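Peptidoglycan D,D-transpeptidase PbpA (Mycobacterium tuberculosis, PDB 3UN7) probably catalyses the peptide cross-linking of cell-wall peptidoglycan as a penicillin-binding D,D-transpeptidase, and is probably required for the regulation of cell length. Local coordinates at residues 76-80 with 81-85; 85-88 with 89-92; 113-116 with 117-120. One frame throughout, in Å; residues are numbered along the deposited sequence.

Interaction 1 (76-80 with 81-85); sequences DPILN and GSDRR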
ATOM      1  N   ASP A  76      -6.747 -20.809  -6.934  1.00 28.97           N
ATOM      2  CA  ASP A  76      -7.502 -21.657  -7.857  1.00 29.41           C
ATOM      3  C   ASP A  76      -7.680 -23.135  -7.437  1.00 29.77           C
ATOM      4  O   ASP A  76      -8.809 -23.635  -7.478  1.00 29.93           O
ATOM      5  CB  ASP A  76      -6.934 -21.562  -9.272  1.00 30.53           C
ATOM      6  CG  ASP A  76      -7.978 -21.852 -10.342  1.00 33.24           C
ATOM      7  OD1 ASP A  76      -9.188 -21.696 -10.085  1.00 35.24           O
ATOM      8  OD2 ASP A  76      -7.575 -22.251 -11.450  1.00 39.42           O
ATOM      9  N   PRO A  77      -6.587 -23.839  -7.036  1.00 30.70           N
ATOM     10  CA  PRO A  77      -6.735 -25.253  -6.675  1.00 30.70           C
ATOM     11  C   PRO A  77      -7.647 -25.492  -5.468  1.00 30.70           C
ATOM     12  O   PRO A  77      -8.375 -26.486  -5.430  1.00 31.14           O
ATOM     13  CB  PRO A  77      -5.305 -25.689  -6.360  1.00 32.20           C
ATOM     14  CG  PRO A  77      -4.422 -24.691  -7.050  1.00 32.11           C
ATOM     15  CD  PRO A  77      -5.178 -23.404  -6.908  1.00 30.45           C
ATOM     16  N   ILE A  78      -7.612 -24.592  -4.491  1.00 30.23           N
ATOM     17  CA  ILE A  78      -8.523 -24.676  -3.349  1.00 29.51           C
ATOM     18  C   ILE A  78      -9.955 -24.362  -3.806  1.00 29.31           C
ATOM     19  O   ILE A  78     -10.903 -25.120  -3.523  1.00 28.08           O
ATOM     20  CB  ILE A  78      -8.062 -23.751  -2.185  1.00 29.79           C
ATOM     21  CG1 ILE A  78      -6.803 -24.342  -1.513  1.00 30.29           C
ATOM     22  CG2 ILE A  78      -9.190 -23.505  -1.160  1.00 28.26           C
ATOM     23  CD1 ILE A  78      -7.067 -25.537  -0.583  1.00 33.30           C
ATOM     24  N   LEU A  79     -10.103 -23.268  -4.551  1.00 28.23           N
ATOM     25  CA  LEU A  79     -11.433 -22.813  -4.935  1.00 28.86           C
ATOM     26  C   LEU A  79     -12.125 -23.770  -5.888  1.00 29.99           C
ATOM     27  O   LEU A  79     -13.339 -23.973  -5.785  1.00 30.45           O
ATOM     28  CB  LEU A  79     -11.386 -21.387  -5.517  1.00 27.69           C
ATOM     29  CG  LEU A  79     -10.944 -20.347  -4.488  1.00 26.22           C
ATOM     30  CD1 LEU A  79     -10.529 -19.061  -5.167  1.00 21.76           C
ATOM     31  CD2 LEU A  79     -12.084 -20.096  -3.508  1.00 23.55           C
ATOM     32  N   ASN A  80     -11.368 -24.357  -6.812  1.00 31.71           N
ATOM     33  CA  ASN A  80     -11.945 -25.343  -7.726  1.00 33.63           C
ATOM     34  C   ASN A  80     -11.940 -26.785  -7.191  1.00 34.25           C
ATOM     35  O   ASN A  80     -12.488 -27.686  -7.824  1.00 34.87           O
ATOM     36  CB  ASN A  80     -11.355 -25.235  -9.149  1.00 35.00           C
ATOM     37  CG  ASN A  80      -9.925 -25.739  -9.256  1.00 37.34           C
ATOM     38  OD1 ASN A  80      -9.512 -26.621  -8.516  1.00 42.15           O
ATOM     39  ND2 ASN A  80      -9.161 -25.184 -10.209  1.00 39.63           N
ATOM     40  N   GLY A  81     -11.343 -26.988  -6.022  1.00 34.12           N
ATOM     41  CA  GLY A  81     -11.376 -28.289  -5.340  1.00 35.34           C
ATOM     42  C   GLY A  81     -10.372 -29.329  -5.822  1.00 36.79           C
ATOM     43  O   GLY A  81     -10.461 -30.487  -5.432  1.00 37.23           O
ATOM     44  N   SER A  82      -9.410 -28.919  -6.659  1.00 37.28           N
ATOM     45  CA  SER A  82      -8.400 -29.842  -7.189  1.00 38.76           C
ATOM     46  C   SER A  82      -7.144 -29.918  -6.310  1.00 39.87           C
ATOM     47  O   SER A  82      -6.271 -30.761  -6.539  1.00 40.26           O
ATOM     48  CB  SER A  82      -8.019 -29.462  -8.623  1.00 39.05           C
ATOM     49  OG  SER A  82      -7.494 -28.146  -8.668  1.00 38.91           O
ATOM     50  N   ASP A  83      -7.056 -29.049  -5.305  1.00 39.57           N
ATOM     51  CA  ASP A  83      -5.963 -29.114  -4.341  1.00 41.58           C
ATOM     52  C   ASP A  83      -5.845 -30.517  -3.749  1.00 43.37           C
ATOM     53  O   ASP A  83      -6.853 -31.137  -3.413  1.00 43.07           O
ATOM     54  CB  ASP A  83      -6.162 -28.093  -3.222  1.00 40.68           C
ATOM     55  CG  ASP A  83      -4.896 -27.852  -2.427  1.00 41.53           C
ATOM     56  OD1 ASP A  83      -4.223 -26.832  -2.664  1.00 41.42           O
ATOM     57  OD2 ASP A  83      -4.554 -28.692  -1.571  1.00 44.59           O
ATOM     58  N   ARG A  84      -4.605 -30.994  -3.642  1.00 46.07           N
ATOM     59  CA  ARG A  84      -4.275 -32.319  -3.091  1.00 49.38           C
ATOM     60  C   ARG A  84      -4.869 -32.524  -1.699  1.00 50.00           C
ATOM     61  O   ARG A  84      -5.317 -33.628  -1.356  1.00 50.89           O
ATOM     62  CB  ARG A  84      -2.748 -32.503  -3.015  1.00 50.04           C
ATOM     63  CG  ARG A  84      -2.052 -32.506  -4.362  1.00 50.90           C
ATOM     64  CD  ARG A  84      -0.576 -32.916  -4.278  1.00 53.32           C
ATOM     65  NE  ARG A  84      -0.114 -33.265  -5.617  1.00 57.16           N
ATOM     66  CZ  ARG A  84       0.170 -34.494  -6.031  1.00 58.95           C
ATOM     67  NH1 ARG A  84       0.111 -35.524  -5.200  1.00 60.77           N
ATOM     68  NH2 ARG A  84       0.549 -34.682  -7.283  1.00 60.87           N
ATOM     69  N   ARG A  85      -4.862 -31.454  -0.906  1.00 50.29           N
ATOM     70  CA  ARG A  85      -5.384 -31.492   0.460  1.00 51.53           C
ATOM     71  C   ARG A  85      -6.892 -31.771   0.506  1.00 52.34           C
ATOM     72  O   ARG A  85      -7.414 -32.238   1.527  1.00 52.72           O
ATOM     73  CB  ARG A  85      -5.024 -30.204   1.198  1.00 50.96           C
ATOM     74  CG  ARG A  85      -3.508 -30.068   1.444  1.00 51.03           C
ATOM     75  CD  ARG A  85      -3.069 -28.658   1.799  1.00 50.02           C
ATOM     76  NE  ARG A  85      -3.318 -27.702   0.723  1.00 48.00           N
ATOM     77  CZ  ARG A  85      -2.949 -26.424   0.751  1.00 47.23           C
ATOM     78  NH1 ARG A  85      -2.296 -25.923   1.797  1.00 48.52           N
ATOM     79  NH2 ARG A  85      -3.229 -25.638  -0.276  1.00 45.73           N
TER
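Asn80 and Ser82 meet over Gly81 through a single amide oxygen. Asn80 OD1 accepts from Ser82 OG at a short 2.5 Å, in the amide plane and on a lone pair, and from Ser82 N at 3.0 Å, close to the line of its own C=O. The Asn80 side chain can reach forward because CG stands between the backbone N and the carbonyl carbon (chi1 73°). Ser82 OG has the same placement on its own residue, and the two donors together fix the rotation of the amide.

Backbone bonds finish off helix 76-79, which belongs to the dimerisation domain. Gly81 N reaches Ile78 O at 3.2 Å, and Asp83 N reaches Pro77 O at 2.9 Å, folding the chain back beside the last turn. Gly81 is the first residue to leave helical angles, with positive phi, as is common where a helix ends.

Beyond it comes an Asx turn: Asp83 OD2 takes the backbone N of Arg85 at 2.9 Å on its anti side. The same oxygen receives Arg85 NE at 2.8 Å on the syn side, while Arg85 NH2 bonds OD1, also at 2.8 Å. This side-on salt bridge, which the bend of the arginine chain at chi3 allows, holds the carboxylate at the edge of the guanidinium.

Ile78 adds van der Waals contact, lying alongside Asp83 and pointing the same way. Its CD1 packs 3.7 Å from Asp83 CG and also touches Arg85 NH2, so an aliphatic tip lies against the charged pair. Asp76, at the start of the helix, turns instead to a salt bridge with Arg23.

Interaction 2 (85-88 with 89-92); sequences RLFG and RRLA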
ATOM      1  N   ARG A  85      -4.862 -31.454  -0.906  1.00 50.29           N
ATOM      2  CA  ARG A  85      -5.384 -31.492   0.460  1.00 51.53           C
ATOM      3  C   ARG A  85      -6.892 -31.771   0.506  1.00 52.34           C
ATOM      4  O   ARG A  85      -7.414 -32.238   1.527  1.00 52.72           O
ATOM      5  CB  ARG A  85      -5.024 -30.204   1.198  1.00 50.96           C
ATOM      6  CG  ARG A  85      -3.508 -30.068   1.444  1.00 51.03           C
ATOM      7  CD  ARG A  85      -3.069 -28.658   1.799  1.00 50.02           C
ATOM      8  NE  ARG A  85      -3.318 -27.702   0.723  1.00 48.00           N
ATOM      9  CZ  ARG A  85      -2.949 -26.424   0.751  1.00 47.23           C
ATOM     10  NH1 ARG A  85      -2.296 -25.923   1.797  1.00 48.52           N
ATOM     11  NH2 ARG A  85      -3.229 -25.638  -0.276  1.00 45.73           N
ATOM     12  N   LEU A  86      -7.561 -31.523  -0.622  1.00 52.59           N
ATOM     13  CA  LEU A  86      -9.014 -31.631  -0.750  1.00 53.50           C
ATOM     14  C   LEU A  86      -9.459 -32.885  -1.451  1.00 55.26           C
ATOM     15  O   LEU A  86     -10.621 -33.277  -1.342  1.00 55.42           O
ATOM     16  CB  LEU A  86      -9.561 -30.451  -1.554  1.00 52.50           C
ATOM     17  CG  LEU A  86      -9.638 -29.112  -0.848  1.00 51.08           C
ATOM     18  CD1 LEU A  86      -9.975 -28.013  -1.852  1.00 50.31           C
ATOM     19  CD2 LEU A  86     -10.663 -29.191   0.272  1.00 50.10           C
ATOM     20  N   PHE A  87      -8.546 -33.518  -2.177  1.00 57.24           N
ATOM     21  CA  PHE A  87      -8.945 -34.592  -3.080  1.00 59.23           C
ATOM     22  C   PHE A  87      -9.556 -35.835  -2.421  1.00 60.59           C
ATOM     23  O   PHE A  87     -10.178 -36.655  -3.100  1.00 61.43           O
ATOM     24  CB  PHE A  87      -7.826 -34.948  -4.064  1.00 60.18           C
ATOM     25  CG  PHE A  87      -8.322 -35.147  -5.460  1.00 60.48           C
ATOM     26  CD1 PHE A  87      -8.397 -36.422  -6.011  1.00 62.02           C
ATOM     27  CD2 PHE A  87      -8.767 -34.059  -6.209  1.00 59.86           C
ATOM     28  CE1 PHE A  87      -8.885 -36.610  -7.292  1.00 61.90           C
ATOM     29  CE2 PHE A  87      -9.261 -34.232  -7.495  1.00 60.24           C
ATOM     30  CZ  PHE A  87      -9.316 -35.511  -8.039  1.00 61.39           C
ATOM     31  N   GLY A  88      -9.402 -35.962  -1.107  1.00 61.63           N
ATOM     32  CA  GLY A  88     -10.133 -36.974  -0.343  1.00 63.14           C
ATOM     33  C   GLY A  88     -11.626 -36.677  -0.317  1.00 63.14           C
ATOM     34  O   GLY A  88     -12.455 -37.591  -0.391  1.00 63.75           O
ATOM     35  N   ARG A  89     -11.967 -35.392  -0.235  1.00 62.63           N
ATOM     36  CA  ARG A  89     -13.366 -34.961  -0.148  1.00 62.89           C
ATOM     37  C   ARG A  89     -14.114 -35.061  -1.484  1.00 62.43           C
ATOM     38  O   ARG A  89     -15.291 -35.429  -1.507  1.00 62.39           O
ATOM     39  CB  ARG A  89     -13.490 -33.546   0.441  1.00 62.29           C
ATOM     40  CG  ARG A  89     -12.684 -33.296   1.719  1.00 64.15           C
ATOM     41  CD  ARG A  89     -12.927 -34.352   2.801  1.00 68.09           C
ATOM     42  NE  ARG A  89     -14.043 -34.022   3.686  1.00 69.92           N
ATOM     43  CZ  ARG A  89     -15.102 -34.802   3.902  1.00 71.50           C
ATOM     44  NH1 ARG A  89     -15.212 -35.984   3.297  1.00 72.17           N
ATOM     45  NH2 ARG A  89     -16.057 -34.398   4.734  1.00 71.58           N
ATOM     46  N   ARG A  90     -13.436 -34.731  -2.583  1.00 62.21           N
ATOM     47  CA  ARG A  90     -14.068 -34.768  -3.902  1.00 62.19           C
ATOM     48  C   ARG A  90     -14.286 -36.210  -4.341  1.00 63.18           C
ATOM     49  O   ARG A  90     -15.302 -36.529  -4.967  1.00 62.91           O
ATOM     50  CB  ARG A  90     -13.255 -33.995  -4.949  1.00 61.71           C
ATOM     51  CG  ARG A  90     -14.050 -33.681  -6.222  1.00 60.97           C
ATOM     52  CD  ARG A  90     -13.149 -33.401  -7.416  1.00 60.73           C
ATOM     53  NE  ARG A  90     -12.966 -31.972  -7.676  1.00 59.40           N
ATOM     54  CZ  ARG A  90     -12.236 -31.476  -8.678  1.00 59.27           C
ATOM     55  NH1 ARG A  90     -11.605 -32.285  -9.521  1.00 58.94           N
ATOM     56  NH2 ARG A  90     -12.133 -30.161  -8.843  1.00 57.18           N
ATOM     57  N   LEU A  91     -13.330 -37.072  -3.999  1.00 64.37           N
ATOM     58  CA  LEU A  91     -13.446 -38.505  -4.261  1.00 65.49           C
ATOM     59  C   LEU A  91     -14.612 -39.106  -3.477  1.00 65.77           C
ATOM     60  O   LEU A  91     -15.419 -39.861  -4.035  1.00 65.85           O
ATOM     61  CB  LEU A  91     -12.129 -39.235  -3.958  1.00 66.82           C
ATOM     62  CG  LEU A  91     -11.022 -39.207  -5.028  1.00 67.58           C
ATOM     63  CD1 LEU A  91      -9.747 -39.842  -4.496  1.00 69.30           C
ATOM     64  CD2 LEU A  91     -11.457 -39.896  -6.330  1.00 68.51           C
ATOM     65  N   ALA A  92     -14.708 -38.750  -2.195  1.00 65.69           N
ATOM     66  CA  ALA A  92     -15.837 -39.156  -1.354  1.00 66.16           C
ATOM     67  C   ALA A  92     -17.172 -38.702  -1.951  1.00 65.40           C
ATOM     68  O   ALA A  92     -18.134 -39.464  -1.960  1.00 65.62           O
ATOM     69  CB  ALA A  92     -15.669 -38.629   0.072  1.00 66.35           C
TER
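Phe87 is touched by two side chains from the next turn of helix 87-96. Arg90 brings NH1 to the edge of the Phe87 ring, near its plane and 3.7 Å from Phe87 CE2; the guanidinium is turned 58° against the ring, so the two groups do not stack. At the other flank, Leu91 CG lies 4.0 Å from Phe87 CD1 in an oblique apolar contact. Leu91 CG also sits close to the backbone, 3.3 Å from Phe87 O.

The first turn of the helix, within the dimerisation domain of this penicillin-binding protein, sets these side chains in place. Leu86 O takes Arg89 N at 2.7 Å and, weakly, Arg90 N at 3.4 Å. Leu91 N makes another weak bond to Phe87 O, whereas Ala92 N reaches Gly88 O at 3.1 Å in a more regular one. Arg90 CG stands anti to its backbone N (chi1 -164°), and the chain bends at chi3, which brings the guanidinium to the ring edge.

Further out, Arg90 NH2 bonds the backbone O of Asn80. Arg21 NH1 also lies close to this NH2, so like charges face each other there, and the carbonyl probably offsets part of their repulsion. On another side of the helix Arg89 makes a long, weak ion pair with Asp346. Ahead of the helix, Leu86 packs on Ile78 of helix 76-79, and Arg85 lies against Ile350 and Ser351 of strand 349-352.

Interaction 3 (113-116 with 117-120); sequences IQQA and GWDA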
ATOM      1  N   ILE A 113     -12.938  -1.639   6.944  1.00 30.15           N
ATOM      2  CA  ILE A 113     -11.766  -0.853   6.579  1.00 29.71           C
ATOM      3  C   ILE A 113     -11.686  -0.691   5.053  1.00 29.28           C
ATOM      4  O   ILE A 113     -11.532   0.416   4.558  1.00 29.06           O
ATOM      5  CB  ILE A 113     -10.466  -1.448   7.173  1.00 29.36           C
ATOM      6  CG1 ILE A 113     -10.634  -1.637   8.692  1.00 29.30           C
ATOM      7  CG2 ILE A 113      -9.241  -0.536   6.892  1.00 27.83           C
ATOM      8  CD1 ILE A 113      -9.427  -2.304   9.362  1.00 29.80           C
ATOM      9  N   GLN A 114     -11.826  -1.793   4.320  1.00 28.94           N
ATOM     10  CA  GLN A 114     -11.822  -1.759   2.852  1.00 28.47           C
ATOM     11  C   GLN A 114     -12.861  -0.753   2.315  1.00 28.75           C
ATOM     12  O   GLN A 114     -12.551   0.055   1.435  1.00 28.45           O
ATOM     13  CB  GLN A 114     -12.103  -3.157   2.298  1.00 28.01           C
ATOM     14  CG  GLN A 114     -12.037  -3.244   0.778  1.00 27.95           C
ATOM     15  CD  GLN A 114     -10.650  -3.582   0.273  1.00 26.43           C
ATOM     16  OE1 GLN A 114      -9.732  -3.768   1.060  1.00 27.69           O
ATOM     17  NE2 GLN A 114     -10.498  -3.680  -1.049  1.00 26.42           N
ATOM     18  N   GLN A 115     -14.087  -0.837   2.842  1.00 28.44           N
ATOM     19  CA  GLN A 115     -15.189   0.034   2.443  1.00 29.52           C
ATOM     20  C   GLN A 115     -14.894   1.496   2.758  1.00 30.02           C
ATOM     21  O   GLN A 115     -15.140   2.355   1.916  1.00 30.21           O
ATOM     22  CB  GLN A 115     -16.519  -0.405   3.073  1.00 29.45           C
ATOM     23  CG  GLN A 115     -17.776   0.243   2.441  1.00 31.87           C
ATOM     24  CD  GLN A 115     -18.021  -0.242   1.018  1.00 32.02           C
ATOM     25  OE1 GLN A 115     -18.034  -1.444   0.767  1.00 32.77           O
ATOM     26  NE2 GLN A 115     -18.192   0.696   0.076  1.00 31.73           N
ATOM     27  N   ALA A 116     -14.324   1.775   3.936  1.00 30.21           N
ATOM     28  CA  ALA A 116     -13.943   3.149   4.282  1.00 30.69           C
ATOM     29  C   ALA A 116     -12.871   3.704   3.350  1.00 30.74           C
ATOM     30  O   ALA A 116     -12.945   4.849   2.935  1.00 30.57           O
ATOM     31  CB  ALA A 116     -13.486   3.237   5.731  1.00 31.24           C
ATOM     32  N   GLY A 117     -11.871   2.891   3.020  1.00 30.30           N
ATOM     33  CA  GLY A 117     -10.817   3.338   2.108  1.00 29.49           C
ATOM     34  C   GLY A 117     -11.402   3.637   0.742  1.00 30.05           C
ATOM     35  O   GLY A 117     -11.148   4.699   0.163  1.00 30.02           O
ATOM     36  N   TRP A 118     -12.180   2.684   0.229  1.00 29.66           N
ATOM     37  CA  TRP A 118     -12.879   2.846  -1.038  1.00 30.07           C
ATOM     38  C   TRP A 118     -13.734   4.103  -1.028  1.00 31.09           C
ATOM     39  O   TRP A 118     -13.601   4.938  -1.927  1.00 30.74           O
ATOM     40  CB  TRP A 118     -13.773   1.635  -1.364  1.00 30.06           C
ATOM     41  CG  TRP A 118     -14.601   1.857  -2.614  1.00 30.33           C
ATOM     42  CD1 TRP A 118     -15.933   2.164  -2.677  1.00 31.06           C
ATOM     43  CD2 TRP A 118     -14.138   1.815  -3.973  1.00 29.72           C
ATOM     44  NE1 TRP A 118     -16.327   2.299  -3.990  1.00 31.19           N
ATOM     45  CE2 TRP A 118     -15.247   2.083  -4.803  1.00 30.59           C
ATOM     46  CE3 TRP A 118     -12.895   1.573  -4.567  1.00 31.09           C
ATOM     47  CZ2 TRP A 118     -15.150   2.121  -6.199  1.00 32.00           C
ATOM     48  CZ3 TRP A 118     -12.802   1.607  -5.963  1.00 30.30           C
ATOM     49  CH2 TRP A 118     -13.918   1.878  -6.755  1.00 29.58           C
ATOM     50  N   ASP A 119     -14.619   4.227  -0.032  1.00 31.79           N
ATOM     51  CA  ASP A 119     -15.534   5.368   0.018  1.00 32.64           C
ATOM     52  C   ASP A 119     -14.748   6.670   0.051  1.00 33.24           C
ATOM     53  O   ASP A 119     -15.082   7.625  -0.658  1.00 33.86           O
ATOM     54  CB  ASP A 119     -16.457   5.311   1.238  1.00 33.54           C
ATOM     55  CG  ASP A 119     -17.506   4.213   1.152  1.00 34.65           C
ATOM     56  OD1 ASP A 119     -17.720   3.662   0.049  1.00 33.31           O
ATOM     57  OD2 ASP A 119     -18.133   3.921   2.204  1.00 34.89           O
ATOM     58  N   ALA A 120     -13.711   6.721   0.888  1.00 32.57           N
ATOM     59  CA  ALA A 120     -12.889   7.931   1.004  1.00 33.15           C
ATOM     60  C   ALA A 120     -12.202   8.286  -0.319  1.00 33.07           C
ATOM     61  O   ALA A 120     -12.149   9.456  -0.696  1.00 33.79           O
ATOM     62  CB  ALA A 120     -11.873   7.791   2.114  1.00 32.75           C
TER
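Gln115 and Asp119 sit one turn apart on the alpha-helix 111-123, which packs against the C-terminal helix 446-458 and strand 143-149, an outer strand of the five-stranded antiparallel sheet of the penicillin-binding transpeptidase fold. One face of the helix is packed more tightly than the other.

On the packed face the side chains turn to neighbouring helices and strands rather than to each other. Ile113 lies on Val453 and Ala457 and on Leu144 and Ala145, while Ala116 and Ala120 meet Ala456 and Ile449. The small methyls and Gly117 keep this flank slim. Gln114 is buried, yet its amide is provided for: NE2 donates to Leu146 O and Val54 O, tying the helix both to the sheet and to helix 52-59. Between the turns the backbone is regular, with Gly117 N at 2.9 Å from Ile113 O, Trp118 N at 2.9 Å from Gln114 O and Ala120 N at 2.9 Å from Ala116 O.

The looser face carries Gln115, Trp118 and Asp119, all only partly buried. Trp118 leads its indole away from the preceding turn toward Glu53 and Val54 of helix 52-59, and its CD1 comes just 3.9 Å from Gln115 NE2. Gln115 starts anti to its backbone nitrogen (chi1 -166°) and bends at chi2, which turns the amide along the helix toward Asp119. The other end of that amide is also held, with OE1 accepting from Asn51 ND2. The amide and carboxylate planes stand 51° apart, and Gln115 NE2, with the acceptor near its amide plane, donates a hydrogen bond to Asp119 OD1 at 3.0 Å from above the carboxylate, 36° out of its plane.

In the fold
From the N terminus the chain reaches interaction 1, where helix 76-79 ends and the backbone folds back over its last turn. Interaction 2 starts on Arg85, the residue they share, and runs into helix 87-96. The two follow in series without nesting or crossing and touch through Asn80 O and Arg90 NH2, 2.7 Å apart, a probable hydrogen bond that pins the second helix to the first. Strand 104-107 then leads on to interaction 3, within helix 111-123. Its nearest atoms are about 16 Å from interaction 1 and about 23 Å from interaction 2, and it joins helix 52-59 to the transpeptidase sheet and helix 446-458. All three join adjoining segments, so none closes a long loop.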